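Putative isomerase YbhH (Escherichia coli, PDB 6OTV) is of uncertain function but is probably an isomerase related to diaminopimelate epimerase. Local coordinates at residues S98-F103 / V119-V124; P69-D74 / G127-A132; K59-S64 / G94-G99. One frame throughout, in Å; residues are numbered along the deposited sequence.

Interaction 1 (S98-F103 / V119-V124)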
loop_
_atom_site.group_PDB
_atom_site.type_symbol
_atom_site.label_atom_id
_atom_site.label_comp_id
_atom_site.label_asym_id
_atom_site.label_seq_id
_atom_site.Cartn_x
_atom_site.Cartn_y
_atom_site.Cartn_z
ATOM N N SER A 98 16.232 -6.493 6.245
ATOM C CA SER A 98 17.193 -5.597 5.606
ATOM C C SER A 98 17.753 -6.179 4.317
ATOM O O SER A 98 18.157 -5.426 3.426
ATOM C CB SER A 98 18.343 -5.279 6.565
ATOM O OG SER A 98 17.863 -5.065 7.878
ATOM N N GLY A 99 17.803 -7.507 4.201
ATOM C CA GLY A 99 18.347 -8.123 3.008
ATOM C C GLY A 99 17.352 -8.439 1.914
ATOM O O GLY A 99 17.761 -8.771 0.797
ATOM N N VAL A 100 16.053 -8.319 2.198
ATOM C CA VAL A 100 15.037 -8.776 1.252
ATOM C C VAL A 100 15.105 -7.975 -0.043
ATOM O O VAL A 100 15.099 -8.542 -1.145
ATOM C CB VAL A 100 13.638 -8.701 1.890
ATOM C CG1 VAL A 100 12.560 -8.986 0.851
ATOM C CG2 VAL A 100 13.534 -9.685 3.050
ATOM N N GLY A 101 15.177 -6.646 0.068
ATOM C CA GLY A 101 15.140 -5.805 -1.120
ATOM C C GLY A 101 16.309 -6.054 -2.054
ATOM O O GLY A 101 16.133 -6.201 -3.267
ATOM N N ALA A 102 17.524 -6.105 -1.499
ATOM C CA ALA A 102 18.701 -6.366 -2.320
ATOM C C ALA A 102 18.650 -7.760 -2.927
ATOM O O ALA A 102 19.077 -7.966 -4.070
ATOM C CB ALA A 102 19.972 -6.188 -1.490
ATOM N N PHE A 103 18.134 -8.735 -2.176
ATOM C CA PHE A 103 18.017 -10.087 -2.705
ATOM C C PHE A 103 17.011 -10.143 -3.849
ATOM O O PHE A 103 17.230 -10.843 -4.844
ATOM C CB PHE A 103 17.623 -11.051 -1.586
ATOM C CG PHE A 103 17.481 -12.478 -2.031
ATOM C CD1 PHE A 103 18.589 -13.309 -2.106
ATOM C CD2 PHE A 103 16.239 -12.994 -2.365
ATOM C CE1 PHE A 103 18.461 -14.628 -2.515
ATOM C CE2 PHE A 103 16.104 -14.313 -2.774
ATOM C CZ PHE A 103 17.218 -15.130 -2.846
ATOM N N VAL A 119 11.519 -0.986 -3.018
ATOM C CA VAL A 119 10.992 -2.346 -3.004
ATOM C C VAL A 119 9.875 -2.413 -1.973
ATOM O O VAL A 119 10.113 -2.192 -0.781
ATOM C CB VAL A 119 12.075 -3.392 -2.687
ATOM C CG1 VAL A 119 11.481 -4.793 -2.761
ATOM C CG2 VAL A 119 13.258 -3.252 -3.635
ATOM N N ARG A 120 8.665 -2.726 -2.427
ATOM C CA ARG A 120 7.514 -2.882 -1.546
ATOM C C ARG A 120 7.446 -4.326 -1.060
ATOM O O ARG A 120 7.243 -5.248 -1.857
ATOM C CB ARG A 120 6.232 -2.491 -2.275
ATOM C CG ARG A 120 6.094 -0.998 -2.484
ATOM C CD ARG A 120 5.411 -0.359 -1.293
ATOM N NE ARG A 120 5.573 1.087 -1.280
ATOM C CZ ARG A 120 4.663 1.932 -0.809
ATOM N NH1 ARG A 120 3.517 1.470 -0.327
ATOM N NH2 ARG A 120 4.896 3.237 -0.831
ATOM N N ILE A 121 7.608 -4.518 0.246
ATOM C CA ILE A 121 7.721 -5.841 0.846
ATOM C C ILE A 121 6.493 -6.098 1.706
ATOM O O ILE A 121 6.103 -5.247 2.515
ATOM C CB ILE A 121 9.005 -5.964 1.684
ATOM C CG1 ILE A 121 10.239 -5.739 0.807
ATOM C CG2 ILE A 121 9.064 -7.318 2.385
ATOM C CD1 ILE A 121 11.521 -5.575 1.598
ATOM N N ARG A 122 5.889 -7.268 1.537
ATOM C CA ARG A 122 4.829 -7.740 2.416
ATOM C C ARG A 122 5.373 -8.894 3.246
ATOM O O ARG A 122 5.781 -9.922 2.693
ATOM C CB ARG A 122 3.602 -8.181 1.619
ATOM C CG ARG A 122 2.593 -8.979 2.433
ATOM C CD ARG A 122 1.411 -9.402 1.577
ATOM N NE ARG A 122 0.694 -10.539 2.145
ATOM C CZ ARG A 122 0.698 -11.762 1.626
ATOM N NH1 ARG A 122 1.375 -12.012 0.516
ATOM N NH2 ARG A 122 0.018 -12.737 2.213
ATOM N N ASN A 123 5.395 -8.718 4.565
ATOM C CA ASN A 123 5.808 -9.791 5.464
ATOM C C ASN A 123 4.638 -10.745 5.653
ATOM O O ASN A 123 3.620 -10.379 6.253
ATOM C CB ASN A 123 6.284 -9.237 6.802
ATOM C CG ASN A 123 6.512 -10.330 7.829
ATOM O OD1 ASN A 123 5.778 -10.440 8.811
ATOM N ND2 ASN A 123 7.520 -11.166 7.591
ATOM N N VAL A 124 4.785 -11.973 5.141
ATOM C CA VAL A 124 3.705 -12.954 5.189
ATOM C C VAL A 124 3.366 -13.330 6.624
ATOM O O VAL A 124 2.213 -13.651 6.934
ATOM C CB VAL A 124 4.086 -14.192 4.349
ATOM C CG1 VAL A 124 2.974 -15.230 4.374
ATOM C CG2 VAL A 124 4.392 -13.786 2.915
#
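No aromatic ring, amide or guanidinium takes part where Val-100 and Gly-101 meet Val-119 and Ile-121; away from the contact, the guanidinium of Arg-122 has CG2 of Val-124 over one face, offset toward the rim, and its NH1 is salt-bridged to Asp-74. The contact sets apolar side chains on one another and on the bare backbone of Gly-101. Its shortest approach is Val-100 CG1 to Ile-121 CD1 at 3.6 Å. The same methyl of Ile-121 lies 3.8 Å from Val-100 CB, so it rests against the CB-CG1 bond of the valine, and the two side chains cross obliquely. CG1 of the valine gets there because it stands anti to the backbone N (chi1 172°). Beside this pair the fork of Val-119 straddles the CA of Gly-101, its CG2 4.0 Å from that atom. With no side chain at Gly-101, the CA atoms of Gly-101 and Val-119 lie 5.7 Å apart, while the axes of the two short segments approach to 9.0 Å at 127°. All four touching residues are buried, and no hydrogen bond crosses. Helix 94-106 is the central helix of a barrel-like half, as in the diaminopimelate epimerase fold. Here it packs on strand 116-123; Val-100 also rests on Tyr-75 of strand 73-80 and Ile-63 of strand 59-65, and strand 129-135 pairs with strand 116-123 through the backbones of Val-119 and Ile-121.

Interaction 2 (P69-D74 / G127-A132)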
loop_
_atom_site.group_PDB
_atom_site.type_symbol
_atom_site.label_atom_id
_atom_site.label_comp_id
_atom_site.label_asym_id
_atom_site.label_seq_id
_atom_site.Cartn_x
_atom_site.Cartn_y
_atom_site.Cartn_z
ATOM N N PRO A 69 -1.456 -7.353 -4.664
ATOM C CA PRO A 69 -1.190 -6.314 -5.671
ATOM C C PRO A 69 -0.554 -5.054 -5.106
ATOM O O PRO A 69 -0.037 -4.242 -5.884
ATOM C CB PRO A 69 -2.582 -6.020 -6.249
ATOM C CG PRO A 69 -3.535 -6.453 -5.178
ATOM C CD PRO A 69 -2.895 -7.631 -4.514
ATOM N N ARG A 70 -0.562 -4.869 -3.788
ATOM C CA ARG A 70 0.012 -3.681 -3.174
ATOM C C ARG A 70 1.510 -3.799 -2.916
ATOM O O ARG A 70 2.147 -2.785 -2.605
ATOM C CB ARG A 70 -0.715 -3.371 -1.862
ATOM C CG ARG A 70 -2.183 -3.020 -2.056
ATOM C CD ARG A 70 -2.959 -3.087 -0.753
ATOM N NE ARG A 70 -2.991 -4.443 -0.214
ATOM C CZ ARG A 70 -3.670 -4.801 0.869
ATOM N NH1 ARG A 70 -4.382 -3.901 1.536
ATOM N NH2 ARG A 70 -3.639 -6.061 1.286
ATOM N N ALA A 71 2.089 -4.990 -3.046
ATOM C CA ALA A 71 3.497 -5.204 -2.752
ATOM C C ALA A 71 4.222 -5.733 -3.984
ATOM O O ALA A 71 3.607 -6.244 -4.922
ATOM C CB ALA A 71 3.680 -6.178 -1.582
ATOM N N ASP A 72 5.548 -5.600 -3.969
ATOM C CA ASP A 72 6.379 -6.162 -5.028
ATOM C C ASP A 72 6.781 -7.598 -4.714
ATOM O O ASP A 72 6.607 -8.493 -5.546
ATOM C CB ASP A 72 7.628 -5.300 -5.244
ATOM C CG ASP A 72 7.298 -3.843 -5.530
ATOM O OD1 ASP A 72 6.274 -3.575 -6.195
ATOM O OD2 ASP A 72 8.061 -2.963 -5.084
ATOM N N VAL A 73 7.314 -7.839 -3.519
ATOM C CA VAL A 73 7.767 -9.167 -3.137
ATOM C C VAL A 73 7.118 -9.563 -1.821
ATOM O O VAL A 73 6.755 -8.715 -0.998
ATOM C CB VAL A 73 9.307 -9.252 -3.024
ATOM C CG1 VAL A 73 9.964 -8.851 -4.333
ATOM C CG2 VAL A 73 9.812 -8.394 -1.880
ATOM N N ASP A 74 6.968 -10.870 -1.631
ATOM C CA ASP A 74 6.528 -11.440 -0.367
ATOM C C ASP A 74 7.730 -11.956 0.412
ATOM O O ASP A 74 8.685 -12.480 -0.171
ATOM C CB ASP A 74 5.529 -12.574 -0.593
ATOM C CG ASP A 74 4.122 -12.069 -0.818
ATOM O OD1 ASP A 74 3.859 -10.878 -0.532
ATOM O OD2 ASP A 74 3.275 -12.861 -1.285
ATOM N N GLY A 127 1.476 -9.856 7.895
ATOM C CA GLY A 127 0.700 -8.982 7.039
ATOM C C GLY A 127 1.168 -7.544 7.009
ATOM O O GLY A 127 0.477 -6.696 6.438
ATOM N N THR A 128 2.317 -7.244 7.607
ATOM C CA THR A 128 2.847 -5.888 7.623
ATOM C C THR A 128 3.539 -5.573 6.302
ATOM O O THR A 128 4.251 -6.412 5.740
ATOM C CB THR A 128 3.829 -5.719 8.786
ATOM O OG1 THR A 128 3.171 -6.042 10.015
ATOM C CG2 THR A 128 4.349 -4.286 8.864
ATOM N N PHE A 129 3.321 -4.357 5.807
ATOM C CA PHE A 129 3.941 -3.885 4.575
ATOM C C PHE A 129 5.089 -2.941 4.911
ATOM O O PHE A 129 4.921 -2.004 5.700
ATOM C CB PHE A 129 2.917 -3.181 3.681
ATOM C CG PHE A 129 1.913 -4.111 3.062
ATOM C CD1 PHE A 129 0.847 -4.595 3.802
ATOM C CD2 PHE A 129 2.032 -4.497 1.733
ATOM C CE1 PHE A 129 -0.082 -5.452 3.232
ATOM C CE2 PHE A 129 1.108 -5.350 1.154
ATOM C CZ PHE A 129 0.048 -5.829 1.904
ATOM N N ILE A 130 6.252 -3.192 4.315
ATOM C CA ILE A 130 7.452 -2.400 4.557
ATOM C C ILE A 130 8.050 -2.005 3.217
ATOM O O ILE A 130 8.117 -2.821 2.291
ATOM C CB ILE A 130 8.496 -3.168 5.402
ATOM C CG1 ILE A 130 7.872 -3.708 6.692
ATOM C CG2 ILE A 130 9.684 -2.274 5.729
ATOM C CD1 ILE A 130 7.453 -5.159 6.605
ATOM N N GLU A 131 8.484 -0.752 3.108
ATOM C CA GLU A 131 9.234 -0.303 1.944
ATOM C C GLU A 131 10.720 -0.315 2.274
ATOM O O GLU A 131 11.135 0.205 3.315
ATOM C CB GLU A 131 8.808 1.096 1.493
ATOM C CG GLU A 131 9.711 1.652 0.396
ATOM C CD GLU A 131 9.175 2.917 -0.253
ATOM O OE1 GLU A 131 7.950 3.159 -0.194
ATOM O OE2 GLU A 131 9.989 3.667 -0.832
ATOM N N ALA A 132 11.511 -0.916 1.392
ATOM C CA ALA A 132 12.962 -0.908 1.493
ATOM C C ALA A 132 13.532 -0.059 0.366
ATOM O O ALA A 132 13.154 -0.229 -0.797
ATOM C CB ALA A 132 13.532 -2.327 1.430
#
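Arg-70 and Ala-71 meet the ring of Phe-129 in a partly exposed side-chain contact between the turn leading into strand 73-80 and strand 129-135, on the wall of the barrel-like half that surrounds helix 94-106. No hydrogen bond joins the two segments. Phe-129 supplies about half of the buried surface, and its ring receives two different partners. At its edge, near the ring plane, Ala-71 CB lies 3.8 Å from CE2, an ordinary apolar touch. The side chains of Arg-70 and Phe-129 cross near a right angle, with NH2 placed obliquely to the ring: NH2 of Arg-70 is 3.7 Å from CZ of Phe-129, and NE is 4.0 Å from the same carbon. Seen from the arginine, the ring carbons CZ and CE1 lie over one face of the guanidinium, with CE1 4.1 Å above the plane and toward the rim. The planes of guanidinium and ring are 64° apart, so the two groups are not stacked. The base of the same side chain also touches the ring, Arg-70 CB being 4.0 Å from Phe-129 CE2, and the bend at chi3 (-64°) brings the guanidinium back past CZ. NH2, the Arg-70 atom nearest the ring, is also salt-bridged to OD2 of Asp-68, which probably limits the guanidinium's freedom. The contact spans strand 116-123, which runs between the two strands: Arg-122 touches both Ala-71 and Phe-129. Arg-70 packs on Leu-164 of the second subunit, while Val-73 and Ile-130 turn to helix 94-106.

Interaction 3 (K59-S64 / G94-G99). With PO4 (phosphate ion), chain I.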
loop_
_atom_site.group_PDB
_atom_site.type_symbol
_atom_site.label_atom_id
_atom_site.label_comp_id
_atom_site.label_asym_id
_atom_site.label_seq_id
_atom_site.Cartn_x
_atom_site.Cartn_y
_atom_site.Cartn_z
ATOM N N LYS A 59 18.625 -18.097 10.881
ATOM C CA LYS A 59 17.371 -17.562 10.377
ATOM C C LYS A 59 17.240 -17.846 8.886
ATOM O O LYS A 59 18.224 -18.119 8.194
ATOM C CB LYS A 59 17.276 -16.052 10.638
ATOM C CG LYS A 59 17.389 -15.655 12.111
ATOM C CD LYS A 59 17.238 -14.146 12.278
ATOM C CE LYS A 59 17.381 -13.710 13.729
ATOM N NZ LYS A 59 16.260 -14.209 14.565
ATOM N N VAL A 60 16.002 -17.787 8.396
ATOM C CA VAL A 60 15.697 -18.018 6.987
ATOM C C VAL A 60 14.725 -16.945 6.513
ATOM O O VAL A 60 13.790 -16.578 7.232
ATOM C CB VAL A 60 15.103 -19.427 6.749
ATOM C CG1 VAL A 60 14.760 -19.623 5.281
ATOM C CG2 VAL A 60 16.067 -20.512 7.218
ATOM N N ALA A 61 14.951 -16.445 5.300
ATOM C CA ALA A 61 14.018 -15.561 4.612
ATOM C C ALA A 61 13.626 -16.213 3.295
ATOM O O ALA A 61 14.492 -16.517 2.467
ATOM C CB ALA A 61 14.636 -14.183 4.365
ATOM N N ILE A 62 12.329 -16.433 3.102
ATOM C CA ILE A 62 11.803 -17.049 1.889
ATOM C C ILE A 62 11.132 -15.951 1.071
ATOM O O ILE A 62 10.123 -15.373 1.496
ATOM C CB ILE A 62 10.833 -18.194 2.206
ATOM C CG1 ILE A 62 11.535 -19.251 3.069
ATOM C CG2 ILE A 62 10.294 -18.805 0.918
ATOM C CD1 ILE A 62 10.599 -20.307 3.642
ATOM N N ILE A 63 11.691 -15.663 -0.104
ATOM C CA ILE A 63 11.315 -14.503 -0.906
ATOM C C ILE A 63 10.637 -14.974 -2.186
ATOM O O ILE A 63 11.046 -15.974 -2.789
ATOM C CB ILE A 63 12.541 -13.629 -1.234
ATOM C CG1 ILE A 63 13.429 -13.437 0.003
ATOM C CG2 ILE A 63 12.105 -12.293 -1.807
ATOM C CD1 ILE A 63 12.731 -12.797 1.175
ATOM N N SER A 64 9.612 -14.236 -2.609
ATOM C CA SER A 64 8.906 -14.526 -3.849
ATOM C C SER A 64 8.213 -13.256 -4.320
ATOM O O SER A 64 8.076 -12.286 -3.571
ATOM C CB SER A 64 7.887 -15.652 -3.665
ATOM O OG SER A 64 6.768 -15.201 -2.921
ATOM N N GLY A 94 12.962 -7.926 11.687
ATOM C CA GLY A 94 13.272 -6.696 10.985
ATOM C C GLY A 94 14.696 -6.620 10.486
ATOM O O GLY A 94 14.972 -5.879 9.537
ATOM N N ASN A 95 15.606 -7.373 11.098
ATOM C CA ASN A 95 16.987 -7.359 10.638
ATOM C C ASN A 95 17.159 -8.178 9.364
ATOM O O ASN A 95 17.806 -7.724 8.415
ATOM C CB ASN A 95 17.907 -7.857 11.749
ATOM C CG ASN A 95 18.121 -6.813 12.815
ATOM O OD1 ASN A 95 18.987 -5.948 12.680
ATOM N ND2 ASN A 95 17.317 -6.867 13.870
ATOM N N MET A 96 16.581 -9.382 9.316
ATOM C CA MET A 96 16.600 -10.142 8.070
ATOM C C MET A 96 15.855 -9.403 6.969
ATOM O O MET A 96 16.197 -9.533 5.787
ATOM C CB MET A 96 16.003 -11.535 8.282
ATOM C CG MET A 96 16.865 -12.447 9.137
ATOM S SD MET A 96 18.370 -12.982 8.296
ATOM C CE MET A 96 17.727 -14.267 7.226
ATOM N N LEU A 97 14.846 -8.612 7.341
ATOM C CA LEU A 97 14.147 -7.772 6.374
ATOM C C LEU A 97 15.112 -6.869 5.615
ATOM O O LEU A 97 14.859 -6.532 4.452
ATOM C CB LEU A 97 13.089 -6.943 7.101
ATOM C CG LEU A 97 12.185 -5.999 6.315
ATOM C CD1 LEU A 97 11.354 -6.761 5.298
ATOM C CD2 LEU A 97 11.294 -5.242 7.282
ATOM N N SER A 98 16.232 -6.493 6.245
ATOM C CA SER A 98 17.193 -5.597 5.606
ATOM C C SER A 98 17.753 -6.179 4.317
ATOM O O SER A 98 18.157 -5.426 3.426
ATOM C CB SER A 98 18.343 -5.279 6.565
ATOM O OG SER A 98 17.863 -5.065 7.878
ATOM N N GLY A 99 17.803 -7.507 4.201
ATOM C CA GLY A 99 18.347 -8.123 3.008
ATOM C C GLY A 99 17.352 -8.439 1.914
ATOM O O GLY A 99 17.761 -8.771 0.797
HETATM P P PO4 I . 14.421 -8.157 15.167
HETATM O O1 PO4 I . 14.168 -9.201 16.232
HETATM O O2 PO4 I . 15.358 -8.713 14.122
HETATM O O3 PO4 I . 13.109 -7.755 14.528
HETATM O O4 PO4 I . 15.066 -6.944 15.792
#
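Apolar packing of Met-96 against Lys-59 and Ala-61 makes up the contact between the protein segments. CG of Met-96 lies 3.6 Å from Lys-59 CD, across the aliphatic part of the lysine. Bends at chi2 (-71°) and chi3 (-78°) fold the thioether down on the strand, where its CE methyl comes to 4.0 Å from Ala-61 N and 4.2 Å from Ala-61 CB. The lysine's amino end leads away, NZ being hydrogen-bonded to Gln-79.

Hydrogen bonds hold the weakly bonded helical turn and its beginning. Asn-95 O accepts an i to i+3 bond from Ser-98 N at 2.9 Å, reinforced by Ser-98 OG at 2.7 Å from the same face. A phosphate ion, probably from the crystallisation liquor, takes Gly-94 N on O3 at 2.8 Å and Asn-95 ND2 on O2 at 2.7 Å, the latter nearly straight (175°); the bond from Asn-95 N is weak.

Arg-337 NH1 and Thr-13 N donate to Asn-95 OD1, which would fix the amide's rotation with ND2 toward the ion. Ile-279 N also binds the phosphate. Amides at two helix starts thus form an anion site, consistent with the anionic-substrate pocket of diaminopimelate epimerase-like proteins, while a buried thioether seats helix 94-106 on strand 59-65.

In the fold
Interactions 1 and 3 are buried and share helix 94-106, central to the barrel-like half: its first turn lies on strand 59-65 and its next on strand 116-123. Val-100 CG2 to Ile-63 CD1 at 3.7 Å joins them. Interaction 2, about 7 Å from interaction 1 between centres, joins strands 73-80 and 129-135, the two neighbours of strand 116-123, at a partly exposed edge near the second subunit. Backbone connects it to the others: Asp-72 N probably bonds to Arg-120 O, and Asp-74 N to Ser-64 O. Interaction 1 is apolar side chains on one another and on glycine backbone, interaction 2 sets a salt-bridged arginine beside an aromatic ring, and interaction 3 combines apolar packing with an ion-binding helix start.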